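Long-range contact in 6-phospho-alpha-glucosidase (Merdibacter massiliensis, PDB 6VC6), which binds NAD, a manganese ion and glucose 6-phosphate, and, as a family 4 glycosyl hydrolase, probably hydrolyses 6-phosphorylated alpha-glucosides: residues A[183-195]-A[205-217]. Sequence-based numbering, arbitrary orientation.
Sequences LLNVSWEDLDPVY and THVYDRKTGEDLL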
loop_
_atom_site.group_PDB
_atom_site.type_symbol
_atom_site.label_atom_id
_atom_site.label_comp_id
_atom_site.label_asym_id
_atom_site.label_seq_id
_atom_site.Cartn_x
_atom_site.Cartn_y
_atom_site.Cartn_z
ATOM N N LEU A 183 -6.389 -21.837 -2.829
ATOM C CA LEU A 183 -6.433 -22.640 -4.046
ATOM C C LEU A 183 -5.918 -24.051 -3.794
ATOM O O LEU A 183 -6.528 -25.039 -4.219
ATOM C CB LEU A 183 -5.595 -21.972 -5.134
ATOM C CG LEU A 183 -6.223 -21.151 -6.255
ATOM C CD1 LEU A 183 -5.223 -21.068 -7.387
ATOM C CD2 LEU A 183 -7.530 -21.758 -6.728
ATOM N N LEU A 184 -4.788 -24.158 -3.099
ATOM C CA LEU A 184 -4.060 -25.410 -2.956
ATOM C C LEU A 184 -4.348 -26.125 -1.644
ATOM O O LEU A 184 -3.843 -27.233 -1.437
ATOM C CB LEU A 184 -2.552 -25.151 -3.077
ATOM C CG LEU A 184 -1.886 -25.115 -4.459
ATOM C CD1 LEU A 184 -2.772 -24.471 -5.518
ATOM C CD2 LEU A 184 -0.551 -24.391 -4.373
ATOM N N ASN A 185 -5.144 -25.521 -0.758
ATOM C CA ASN A 185 -5.441 -26.084 0.562
ATOM C C ASN A 185 -4.157 -26.329 1.356
ATOM O O ASN A 185 -3.921 -27.414 1.889
ATOM C CB ASN A 185 -6.274 -27.363 0.446
ATOM C CG ASN A 185 -6.945 -27.742 1.752
ATOM O OD1 ASN A 185 -7.239 -26.884 2.585
ATOM N ND2 ASN A 185 -7.189 -29.034 1.939
ATOM N N VAL A 186 -3.317 -25.297 1.424
ATOM C CA VAL A 186 -2.073 -25.334 2.179
ATOM C C VAL A 186 -1.999 -24.083 3.044
ATOM O O VAL A 186 -2.789 -23.151 2.900
ATOM C CB VAL A 186 -0.832 -25.432 1.265
ATOM C CG1 VAL A 186 -0.832 -26.744 0.498
ATOM C CG2 VAL A 186 -0.779 -24.245 0.311
ATOM N N SER A 187 -1.034 -24.079 3.960
ATOM C CA SER A 187 -0.753 -22.892 4.753
ATOM C C SER A 187 0.032 -21.900 3.906
ATOM O O SER A 187 1.011 -22.271 3.251
ATOM C CB SER A 187 0.029 -23.260 6.013
ATOM O OG SER A 187 0.578 -22.107 6.628
ATOM N N TRP A 188 -0.404 -20.637 3.909
ATOM C CA TRP A 188 0.263 -19.629 3.094
ATOM C C TRP A 188 1.696 -19.384 3.544
ATOM O O TRP A 188 2.514 -18.915 2.744
ATOM C CB TRP A 188 -0.537 -18.321 3.113
ATOM C CG TRP A 188 -0.375 -17.514 4.363
ATOM C CD1 TRP A 188 -1.143 -17.580 5.489
ATOM C CD2 TRP A 188 0.612 -16.505 4.610
ATOM N NE1 TRP A 188 -0.692 -16.679 6.424
ATOM C CE2 TRP A 188 0.384 -16.007 5.908
ATOM C CE3 TRP A 188 1.668 -15.977 3.860
ATOM C CZ2 TRP A 188 1.173 -15.007 6.472
ATOM C CZ3 TRP A 188 2.448 -14.985 4.422
ATOM C CH2 TRP A 188 2.199 -14.512 5.715
ATOM N N GLU A 189 2.022 -19.706 4.795
ATOM C CA GLU A 189 3.385 -19.565 5.291
ATOM C C GLU A 189 4.333 -20.619 4.730
ATOM O O GLU A 189 5.537 -20.540 4.995
ATOM C CB GLU A 189 3.390 -19.626 6.820
ATOM C CG GLU A 189 2.939 -18.342 7.496
ATOM C CD GLU A 189 1.648 -18.520 8.273
ATOM O OE1 GLU A 189 1.657 -18.310 9.504
ATOM O OE2 GLU A 189 0.621 -18.864 7.650
ATOM N N ASP A 190 3.832 -21.592 3.969
ATOM C CA ASP A 190 4.660 -22.635 3.379
ATOM C C ASP A 190 4.898 -22.418 1.889
ATOM O O ASP A 190 5.211 -23.374 1.171
ATOM C CB ASP A 190 4.028 -24.007 3.619
ATOM C CG ASP A 190 4.003 -24.386 5.087
ATOM O OD1 ASP A 190 3.006 -24.994 5.530
ATOM O OD2 ASP A 190 4.982 -24.074 5.798
ATOM N N LEU A 191 4.755 -21.185 1.411
ATOM C CA LEU A 191 4.986 -20.843 0.015
ATOM C C LEU A 191 6.176 -19.899 -0.083
ATOM O O LEU A 191 6.238 -18.896 0.636
ATOM C CB LEU A 191 3.744 -20.197 -0.604
ATOM C CG LEU A 191 2.431 -20.975 -0.491
ATOM C CD1 LEU A 191 1.246 -20.078 -0.818
ATOM C CD2 LEU A 191 2.447 -22.196 -1.396
ATOM N N ASP A 192 7.118 -20.223 -0.969
ATOM C CA ASP A 192 8.303 -19.399 -1.184
ATOM C C ASP A 192 8.248 -18.787 -2.576
ATOM O O ASP A 192 8.551 -19.469 -3.568
ATOM C CB ASP A 192 9.580 -20.227 -1.014
ATOM C CG ASP A 192 9.788 -20.689 0.414
ATOM O OD1 ASP A 192 10.184 -21.856 0.609
ATOM O OD2 ASP A 192 9.551 -19.886 1.340
ATOM N N PRO A 193 7.871 -17.519 -2.711
ATOM C CA PRO A 193 7.724 -16.918 -4.037
ATOM C C PRO A 193 9.011 -16.285 -4.551
ATOM O O PRO A 193 9.909 -15.910 -3.795
ATOM C CB PRO A 193 6.654 -15.844 -3.801
ATOM C CG PRO A 193 6.905 -15.403 -2.395
ATOM C CD PRO A 193 7.402 -16.620 -1.641
ATOM N N VAL A 194 9.079 -16.184 -5.876
ATOM C CA VAL A 194 10.066 -15.367 -6.573
ATOM C C VAL A 194 9.291 -14.301 -7.334
ATOM O O VAL A 194 8.462 -14.626 -8.195
ATOM C CB VAL A 194 10.946 -16.199 -7.519
ATOM C CG1 VAL A 194 11.977 -15.311 -8.199
ATOM C CG2 VAL A 194 11.628 -17.325 -6.755
ATOM N N TYR A 195 9.550 -13.036 -7.014
ATOM C CA TYR A 195 8.691 -11.939 -7.434
ATOM C C TYR A 195 9.539 -10.764 -7.896
ATOM O O TYR A 195 10.631 -10.522 -7.373
ATOM C CB TYR A 195 7.762 -11.522 -6.280
ATOM C CG TYR A 195 6.836 -10.361 -6.565
ATOM C CD1 TYR A 195 7.238 -9.051 -6.331
ATOM C CD2 TYR A 195 5.548 -10.575 -7.039
ATOM C CE1 TYR A 195 6.390 -7.989 -6.579
ATOM C CE2 TYR A 195 4.693 -9.518 -7.289
ATOM C CZ TYR A 195 5.119 -8.228 -7.057
ATOM O OH TYR A 195 4.272 -7.172 -7.304
ATOM N N THR A 205 7.242 -15.289 -10.695
ATOM C CA THR A 205 7.860 -16.206 -11.643
ATOM C C THR A 205 7.959 -17.630 -11.115
ATOM O O THR A 205 8.032 -18.568 -11.916
ATOM C CB THR A 205 9.258 -15.710 -12.030
ATOM O OG1 THR A 205 10.111 -15.736 -10.879
ATOM C CG2 THR A 205 9.188 -14.290 -12.573
ATOM N N HIS A 206 7.966 -17.810 -9.796
ATOM C CA HIS A 206 7.973 -19.133 -9.191
ATOM C C HIS A 206 7.215 -19.075 -7.875
ATOM O O HIS A 206 7.195 -18.044 -7.199
ATOM C CB HIS A 206 9.398 -19.649 -8.947
ATOM C CG HIS A 206 10.218 -19.787 -10.191
ATOM N ND1 HIS A 206 10.036 -20.811 -11.095
ATOM C CD2 HIS A 206 11.228 -19.030 -10.681
ATOM C CE1 HIS A 206 10.895 -20.678 -12.088
ATOM N NE2 HIS A 206 11.631 -19.605 -11.861
ATOM N N VAL A 207 6.580 -20.193 -7.524
ATOM C CA VAL A 207 5.902 -20.355 -6.238
ATOM C C VAL A 207 6.343 -21.712 -5.697
ATOM O O VAL A 207 5.755 -22.750 -6.019
ATOM C CB VAL A 207 4.376 -20.271 -6.352
ATOM C CG1 VAL A 207 3.736 -20.376 -4.974
ATOM C CG2 VAL A 207 3.957 -18.975 -7.036
ATOM N N TYR A 208 7.385 -21.714 -4.872
ATOM C CA TYR A 208 7.994 -22.948 -4.397
ATOM C C TYR A 208 7.364 -23.406 -3.088
ATOM O O TYR A 208 7.033 -22.591 -2.222
ATOM C CB TYR A 208 9.498 -22.761 -4.195
ATOM C CG TYR A 208 10.284 -22.535 -5.466
ATOM C CD1 TYR A 208 11.010 -21.366 -5.656
ATOM C CD2 TYR A 208 10.312 -23.494 -6.471
ATOM C CE1 TYR A 208 11.738 -21.155 -6.812
ATOM C CE2 TYR A 208 11.035 -23.291 -7.633
ATOM C CZ TYR A 208 11.745 -22.121 -7.798
ATOM O OH TYR A 208 12.467 -21.916 -8.952
ATOM N N ASP A 209 7.208 -24.720 -2.951
ATOM C CA ASP A 209 6.829 -25.299 -1.671
ATOM C C ASP A 209 7.993 -25.186 -0.695
ATOM O O ASP A 209 9.153 -25.387 -1.064
ATOM C CB ASP A 209 6.419 -26.761 -1.850
ATOM C CG ASP A 209 6.179 -27.466 -0.530
ATOM O OD1 ASP A 209 5.235 -27.080 0.191
ATOM O OD2 ASP A 209 6.932 -28.412 -0.213
ATOM N N ARG A 210 7.682 -24.851 0.559
ATOM C CA ARG A 210 8.717 -24.579 1.552
ATOM C C ARG A 210 9.559 -25.818 1.837
ATOM O O ARG A 210 10.794 -25.751 1.856
ATOM C CB ARG A 210 8.089 -24.056 2.843
ATOM C CG ARG A 210 9.112 -23.658 3.896
ATOM C CD ARG A 210 8.507 -23.638 5.290
ATOM N NE ARG A 210 7.600 -24.760 5.517
ATOM C CZ ARG A 210 7.922 -25.863 6.187
ATOM N NH1 ARG A 210 7.028 -26.830 6.342
ATOM N NH2 ARG A 210 9.136 -26.002 6.703
ATOM N N LYS A 211 8.894 -26.942 2.101
ATOM C CA LYS A 211 9.596 -28.146 2.535
ATOM C C LYS A 211 10.359 -28.791 1.385
ATOM O O LYS A 211 11.549 -29.101 1.512
ATOM C CB LYS A 211 8.606 -29.134 3.149
ATOM C CG LYS A 211 9.232 -30.114 4.126
ATOM C CD LYS A 211 10.398 -29.482 4.869
ATOM C CE LYS A 211 10.570 -30.095 6.246
ATOM N NZ LYS A 211 11.293 -29.180 7.170
ATOM N N THR A 212 9.677 -29.013 0.261
ATOM C CA THR A 212 10.236 -29.793 -0.836
ATOM C C THR A 212 10.865 -28.949 -1.936
ATOM O O THR A 212 11.714 -29.460 -2.673
ATOM C CB THR A 212 9.152 -30.685 -1.453
ATOM O OG1 THR A 212 8.212 -29.873 -2.168
ATOM C CG2 THR A 212 8.421 -31.458 -0.364
ATOM N N GLY A 213 10.475 -27.684 -2.072
ATOM C CA GLY A 213 11.039 -26.840 -3.104
ATOM C C GLY A 213 10.465 -27.038 -4.487
ATOM O O GLY A 213 10.974 -26.437 -5.441
ATOM N N GLU A 214 9.429 -27.859 -4.632
ATOM C CA GLU A 214 8.807 -28.050 -5.934
ATOM C C GLU A 214 8.076 -26.784 -6.362
ATOM O O GLU A 214 7.373 -26.153 -5.567
ATOM C CB GLU A 214 7.833 -29.229 -5.896
ATOM C CG GLU A 214 7.143 -29.502 -7.225
ATOM C CD GLU A 214 5.851 -30.284 -7.070
ATOM O OE1 GLU A 214 5.259 -30.247 -5.971
ATOM O OE2 GLU A 214 5.428 -30.933 -8.051
ATOM N N ASP A 215 8.253 -26.408 -7.626
ATOM C CA ASP A 215 7.552 -25.254 -8.177
ATOM C C ASP A 215 6.068 -25.579 -8.280
ATOM O O ASP A 215 5.657 -26.393 -9.114
ATOM C CB ASP A 215 8.128 -24.879 -9.539
ATOM C CG ASP A 215 7.706 -23.493 -9.990
ATOM O OD1 ASP A 215 6.927 -22.838 -9.266
ATOM O OD2 ASP A 215 8.156 -23.055 -11.070
ATOM N N LEU A 216 5.260 -24.953 -7.424
ATOM C CA LEU A 216 3.820 -25.174 -7.433
ATOM C C LEU A 216 3.102 -24.350 -8.491
ATOM O O LEU A 216 1.897 -24.540 -8.685
ATOM C CB LEU A 216 3.235 -24.859 -6.054
ATOM C CG LEU A 216 3.831 -25.643 -4.885
ATOM C CD1 LEU A 216 3.310 -25.106 -3.561
ATOM C CD2 LEU A 216 3.524 -27.126 -5.025
ATOM N N LEU A 217 3.810 -23.454 -9.178
ATOM C CA LEU A 217 3.167 -22.608 -10.180
ATOM C C LEU A 217 2.511 -23.388 -11.317
ATOM O O LEU A 217 1.411 -22.988 -11.736
ATOM C CB LEU A 217 4.188 -21.599 -10.725
ATOM C CG LEU A 217 3.641 -20.458 -11.584
ATOM C CD1 LEU A 217 2.523 -19.716 -10.864
ATOM C CD2 LEU A 217 4.756 -19.502 -11.983
#
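V194 meets two flat groups of strand 206-209: its CB lies at the edge of the H206 ring, close to the plane, and its CG2 comes obliquely to CE1 of Y208, 3.8 Å off. The imidazole carries the Y208 hydroxyl over the centre of one face, OH 3.3 Å above the plane; at its edge ND1 gives D215 OD2 a hydrogen bond in the ring's own plane, though from above the carboxylate plane, helping set the ring's rotation. The R210 guanidinium has K211 CB over one face, offset toward the rim, and D190 OD2 at its edge, tilted from the plane. There R210 NE and D190 OD2 form a salt bridge of 2.7 Å, bent to 135° at the hydrogen, the carboxylate met from above its plane. R210 reaches it by running CG anti to its N (chi1 -176°) and bending at chi3, while its backbone N bonds to D190 O. With an alanine in place of D190, the guanidinium would probably lose this anionic mate and its end swing more freely. Between the strands, D192 and Y208 form a hydrogen-bonded antiparallel pair, D192 N to Y208 O at 2.7 Å. A classic beta bulge sets T205 and H206 against V194, with T205 N bonding to V194 O. On the face bearing L191 and V207, L216 CD1 packs against L191 CD2 at 3.7 Å and L184 CD2 at 4.0 Å. This is the surface hairpin of strands 191-196 and 201-209, away from its turn: L191 and P193 rest on helix 172-184, V207 on helix 217-227, and P193 also touches strand 336-343.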